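Local coordinates for Non-structural protein NS1 (Murine minute virus, PDB 4R94) that nicks viral DNA at the replication origin through its N-terminal nickase domain and, as a full-length protein, also acts as an ATP-driven helicase in viral DNA replication, at the magnesium ion site. Coordinates in Å, arbitrary orientation; residue numbers count along the deposited sequence, not the author numbering.

The magnesium ion site. Residues 117, 119, 125, 127, 129, 210, 214. With MG (magnesium ion), chain B.
This is the nickase active site of a rolling-circle (HUH) endonuclease: His127 and His129 of the RCR-2 motif, on strand 125-134, join Glu119 of strand 112-121 to hold one Mg2+ in near-octahedral geometry. The protein side is firmly built. Glu119 runs extended beyond CG and binds end-on through carboxylate OE1, 2.1 Å from MG. Its other oxygen, OE2, is gripped twice: amide NE2 of Gln117 donates to the anti lone pair at 2.9 Å, with OE2 near the Gln117 amide plane, while amine NZ of Lys214 forms a salt bridge at 2.8 Å from above the carboxylate plane. Together they should fix the carboxylate's rotation. His127 takes the crowded position between backbone N and carbonyl carbon (chi1 59°) and points NE2 at MG, 2.3 Å away; its ND1 donates in the ring plane to the carbonyl O of Gly125 (3.0 Å, 167° at H), which helps hold the ring's rotation. His129, with CG anti to its carbonyl carbon, turns NE2 to MG at 2.2 Å. Opposite these ligands lies the solvent side, waters 1, 2 and 3, as close as OE1 but untethered to the chain. Water 3 links the metal to the nucleophile Tyr210, whose phenol OH lies 2.9 Å from the water O and does not bind the metal. Lys214 CE rests over the rim of one Tyr210 ring face, and the lysine's charge may favour the phenolate. The waters could plausibly yield to scissile phosphate oxygens.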
ATOM      1  N   GLN A 117       0.799   3.931  -0.846  1.00 15.78           N
ATOM      2  CA  GLN A 117      -0.380   4.759  -1.127  1.00 15.45           C
ATOM      3  C   GLN A 117      -1.619   3.924  -1.427  1.00 16.68           C
ATOM      4  O   GLN A 117      -1.656   3.129  -2.389  1.00 15.73           O
ATOM      5  CB  GLN A 117      -0.128   5.718  -2.295  1.00 14.75           C
ATOM      6  CG  GLN A 117      -1.361   6.557  -2.628  1.00 14.95           C
ATOM      7  CD  GLN A 117      -0.977   7.890  -3.257  1.00 18.19           C
ATOM      8  OE1 GLN A 117      -0.272   8.688  -2.640  1.00 18.43           O
ATOM      9  NE2 GLN A 117      -1.458   8.143  -4.470  1.00 18.23           N
ATOM     10  N   GLU A 119      -5.376   3.518  -2.680  1.00 16.88           N
ATOM     11  CA  GLU A 119      -6.194   4.121  -3.727  1.00 19.95           C
ATOM     12  C   GLU A 119      -7.482   3.340  -3.994  1.00 20.18           C
ATOM     13  O   GLU A 119      -7.685   2.224  -3.497  1.00 17.76           O
ATOM     14  CB  GLU A 119      -5.399   4.237  -5.034  1.00 17.35           C
ATOM     15  CG  GLU A 119      -4.135   5.080  -4.918  1.00 17.68           C
ATOM     16  CD  GLU A 119      -3.417   5.278  -6.243  1.00 19.91           C
ATOM     17  OE1 GLU A 119      -3.646   4.497  -7.198  1.00 20.70           O
ATOM     18  OE2 GLU A 119      -2.599   6.210  -6.302  1.00 19.16           O
ATOM     19  N   GLY A 125     -11.386  -1.140  -7.349  1.00 25.13           N
ATOM     20  CA  GLY A 125     -11.668  -0.645  -6.014  1.00 23.71           C
ATOM     21  C   GLY A 125     -10.391  -0.511  -5.209  1.00 21.59           C
ATOM     22  O   GLY A 125      -9.376  -0.092  -5.755  1.00 20.43           O
ATOM     23  N   HIS A 127      -6.929  -0.707  -3.471  1.00 18.82           N
ATOM     24  CA  HIS A 127      -5.639  -1.362  -3.654  1.00 16.77           C
ATOM     25  C   HIS A 127      -4.574  -0.487  -3.033  1.00 16.25           C
ATOM     26  O   HIS A 127      -4.829   0.672  -2.714  1.00 18.71           O
ATOM     27  CB  HIS A 127      -5.339  -1.622  -5.129  1.00 17.92           C
ATOM     28  CG  HIS A 127      -5.312  -0.391  -5.973  1.00 18.57           C
ATOM     29  ND1 HIS A 127      -6.452   0.316  -6.307  1.00 19.46           N
ATOM     30  CD2 HIS A 127      -4.280   0.257  -6.561  1.00 17.46           C
ATOM     31  CE1 HIS A 127      -6.119   1.333  -7.081  1.00 19.70           C
ATOM     32  NE2 HIS A 127      -4.808   1.329  -7.241  1.00 20.21           N
ATOM     33  N   HIS A 129      -0.547   0.713  -3.469  1.00 15.75           N
ATOM     34  CA  HIS A 129       0.752   0.780  -4.109  1.00 14.29           C
ATOM     35  C   HIS A 129       1.871   0.794  -3.084  1.00 15.75           C
ATOM     36  O   HIS A 129       1.805   1.508  -2.086  1.00 17.93           O
ATOM     37  CB  HIS A 129       0.852   2.030  -4.966  1.00 17.13           C
ATOM     38  CG  HIS A 129      -0.067   2.020  -6.135  1.00 17.98           C
ATOM     39  ND1 HIS A 129       0.318   1.541  -7.365  1.00 19.48           N
ATOM     40  CD2 HIS A 129      -1.349   2.433  -6.264  1.00 19.47           C
ATOM     41  CE1 HIS A 129      -0.687   1.671  -8.215  1.00 20.22           C
ATOM     42  NE2 HIS A 129      -1.713   2.202  -7.571  1.00 20.23           N
ATOM     43  N   TYR A 210       3.627  11.506  -9.988  1.00 19.32           N
ATOM     44  CA  TYR A 210       2.462  10.659 -10.195  1.00 19.72           C
ATOM     45  C   TYR A 210       1.647  10.440  -8.897  1.00 17.67           C
ATOM     46  O   TYR A 210       0.489  10.852  -8.829  1.00 18.75           O
ATOM     47  CB  TYR A 210       2.881   9.309 -10.813  1.00 19.88           C
ATOM     48  CG  TYR A 210       1.701   8.414 -11.070  1.00 22.14           C
ATOM     49  CD1 TYR A 210       0.764   8.730 -12.053  1.00 22.86           C
ATOM     50  CD2 TYR A 210       1.506   7.263 -10.322  1.00 21.42           C
ATOM     51  CE1 TYR A 210      -0.339   7.926 -12.277  1.00 25.95           C
ATOM     52  CE2 TYR A 210       0.402   6.449 -10.540  1.00 26.73           C
ATOM     53  CZ  TYR A 210      -0.508   6.782 -11.517  1.00 27.97           C
ATOM     54  OH  TYR A 210      -1.598   5.966 -11.716  1.00 31.53           O
ATOM     55  N   LYS A 214      -2.641  12.653  -7.306  1.00 21.04           N
ATOM     56  CA  LYS A 214      -3.987  12.101  -7.184  1.00 22.40           C
ATOM     57  C   LYS A 214      -4.911  12.992  -6.351  1.00 21.42           C
ATOM     58  O   LYS A 214      -4.454  13.786  -5.521  1.00 24.29           O
ATOM     59  CB  LYS A 214      -3.950  10.686  -6.562  1.00 23.92           C
ATOM     60  CG  LYS A 214      -3.037   9.675  -7.275  1.00 24.15           C
ATOM     61  CD  LYS A 214      -3.440   9.449  -8.729  1.00 27.05           C
ATOM     62  CE  LYS A 214      -2.559   8.372  -9.385  1.00 25.13           C
ATOM     63  NZ  LYS A 214      -2.895   6.971  -8.955  1.00 24.04           N
TER
HETATM   64 MG    MG B 301      -3.635   2.845  -8.450  1.00 20.38          MG
HETATM   65  O   HOH W   1      -3.597   1.319  -9.912  1.00 22.87           O
HETATM   66  O   HOH W   2      -5.511   3.673  -9.081  1.00 23.20           O
HETATM   67  O   HOH W   3      -2.607   3.932  -9.855  1.00 23.28           O